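Protein ShdD (PDB 7AE5) takes part in the non-oxidative decarboxylation and detoxification of phenolic derivatives under anaerobic conditions, though its precise biochemical role is unknown. Local coordinates at residues S8-K13 with V27-C32. Numbering follows the deposited sequence.
Sequences SDNVRK and VCEKCC. With ZN (zinc ion), chain Z.
V27 and R12 face each other as a hydrogen-bonded antiparallel pair: V27 N gives its hydrogen to R12 O at 3.0 Å, and V27 O receives R12 N at 3.2 Å. Their side chains run side by side on the same face of the sheet. V27 CG1, set between its backbone N and carbonyl carbon (chi1 56°), sits 4.0 Å from R12 CG and lies over the centre of one guanidinium face. The arginine's charge is met from the partner subunit, where D173 of the phenolic acid decarboxylase chain makes a salt bridge to R12 NH2.

C28 pairs with V11, non-hydrogen-bonded, both side chains on the face opposite V27 and R12; V11 CG2 lies 4.1 Å from C28 CA. C28 SG lies anti to the backbone N (chi1 172°) and binds the zinc at 2.3 Å. It also accepts C31 N and, weakly, K30 N, bonds that should draw off some of the thiolate's negative charge.

At E29 the ladder ends with a nearly straight bond from E29 N to N10 O, 2.9 Å. The E29 side chain crosses that of N10, and its OE2 packs 3.5 Å from R12 CD, with the carboxylate almost perpendicular to the guanidinium and no salt bridge between them. K30 brings CE against S8 CB; its NZ pairs with D51. S8 OG meanwhile accepts N10 N in an ST turn. C31 SG then supplies another zinc ligand, C3 and C6 completing the four-cysteine site: two CxxC pairs beside a three-stranded antiparallel sheet, consistent with a zinc-ribbon fold.

The contact lies at the open end of the hairpin of strands 11-16 and 24-28, beside the zinc. The latter is the middle strand, flanked by 34-36, from which W35 touches V11 and S34 touches V27, while I54 of helix 51-55 packs on K30 and C31.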
# COMPACT_ATOMS: atom_id res chain seq x y z
N SER H 8 -35.56 -5.59 40.64
CA SER H 8 -36.79 -6.26 41.03
C SER H 8 -36.77 -6.61 42.52
O SER H 8 -35.73 -6.92 43.10
CB SER H 8 -36.98 -7.53 40.20
OG SER H 8 -37.73 -8.50 40.92
N ASP H 9 -37.95 -6.55 43.13
CA ASP H 9 -38.15 -7.00 44.50
C ASP H 9 -38.50 -8.49 44.56
O ASP H 9 -38.60 -9.04 45.66
CB ASP H 9 -39.24 -6.17 45.18
CG ASP H 9 -39.41 -6.51 46.65
OD1 ASP H 9 -38.39 -6.60 47.36
OD2 ASP H 9 -40.57 -6.69 47.09
N ASN H 10 -38.67 -9.14 43.42
CA ASN H 10 -38.97 -10.58 43.37
C ASN H 10 -37.68 -11.36 43.60
O ASN H 10 -37.13 -12.02 42.71
CB ASN H 10 -39.63 -10.94 42.05
CG ASN H 10 -40.28 -12.31 42.08
OD1 ASN H 10 -40.30 -12.98 43.12
ND2 ASN H 10 -40.81 -12.74 40.94
N VAL H 11 -37.20 -11.29 44.84
CA VAL H 11 -35.97 -11.93 45.26
C VAL H 11 -36.30 -12.92 46.38
O VAL H 11 -37.10 -12.61 47.27
CB VAL H 11 -34.92 -10.90 45.74
CG1 VAL H 11 -33.79 -11.57 46.50
CG2 VAL H 11 -34.39 -10.10 44.56
N ARG H 12 -35.70 -14.10 46.32
CA ARG H 12 -35.89 -15.13 47.33
C ARG H 12 -34.53 -15.65 47.78
O ARG H 12 -33.50 -15.43 47.14
CB ARG H 12 -36.75 -16.28 46.81
CG ARG H 12 -36.07 -17.12 45.74
CD ARG H 12 -36.95 -18.27 45.29
NE ARG H 12 -36.33 -19.01 44.19
CZ ARG H 12 -35.54 -20.06 44.35
NH1 ARG H 12 -35.27 -20.54 45.55
NH2 ARG H 12 -35.01 -20.65 43.28
N LYS H 13 -34.54 -16.36 48.91
CA LYS H 13 -33.32 -16.93 49.46
C LYS H 13 -33.04 -18.27 48.80
O LYS H 13 -33.86 -19.19 48.85
CB LYS H 13 -33.44 -17.10 50.97
CG LYS H 13 -32.29 -17.89 51.57
CD LYS H 13 -31.93 -17.36 52.94
CE LYS H 13 -33.02 -17.66 53.95
NZ LYS H 13 -33.24 -19.13 54.07
N VAL H 27 -31.29 -14.79 45.15
CA VAL H 27 -31.38 -14.90 43.70
C VAL H 27 -32.63 -14.18 43.22
O VAL H 27 -33.71 -14.30 43.82
CB VAL H 27 -31.37 -16.38 43.23
CG1 VAL H 27 -32.50 -17.17 43.90
CG2 VAL H 27 -31.46 -16.47 41.71
N CYS H 28 -32.49 -13.42 42.14
CA CYS H 28 -33.61 -12.72 41.53
C CYS H 28 -34.41 -13.68 40.67
O CYS H 28 -33.85 -14.43 39.87
CB CYS H 28 -33.10 -11.55 40.70
SG CYS H 28 -34.35 -10.72 39.71
N GLU H 29 -35.73 -13.66 40.84
CA GLU H 29 -36.60 -14.53 40.06
C GLU H 29 -36.93 -13.97 38.68
O GLU H 29 -37.54 -14.68 37.87
CB GLU H 29 -37.89 -14.82 40.82
CG GLU H 29 -37.69 -15.67 42.07
CD GLU H 29 -38.90 -16.51 42.42
OE1 GLU H 29 -39.36 -17.29 41.55
OE2 GLU H 29 -39.41 -16.39 43.56
N LYS H 30 -36.53 -12.73 38.39
CA LYS H 30 -36.76 -12.17 37.07
C LYS H 30 -35.55 -12.35 36.15
O LYS H 30 -35.71 -12.76 34.99
CB LYS H 30 -37.12 -10.68 37.17
CG LYS H 30 -37.97 -10.18 36.01
CD LYS H 30 -37.49 -8.82 35.51
CE LYS H 30 -38.05 -7.69 36.35
NZ LYS H 30 -37.88 -6.37 35.68
N CYS H 31 -34.35 -12.06 36.64
CA CYS H 31 -33.15 -12.06 35.80
C CYS H 31 -32.08 -13.04 36.28
O CYS H 31 -30.98 -13.05 35.72
CB CYS H 31 -32.57 -10.65 35.72
SG CYS H 31 -31.56 -10.17 37.13
N CYS H 32 -32.37 -13.85 37.30
CA CYS H 32 -31.52 -14.93 37.78
C CYS H 32 -30.21 -14.45 38.41
O CYS H 32 -29.35 -15.28 38.71
CB CYS H 32 -31.19 -15.95 36.68
SG CYS H 32 -32.61 -16.46 35.69
ZN ZN Z . -32.84 -9.20 38.80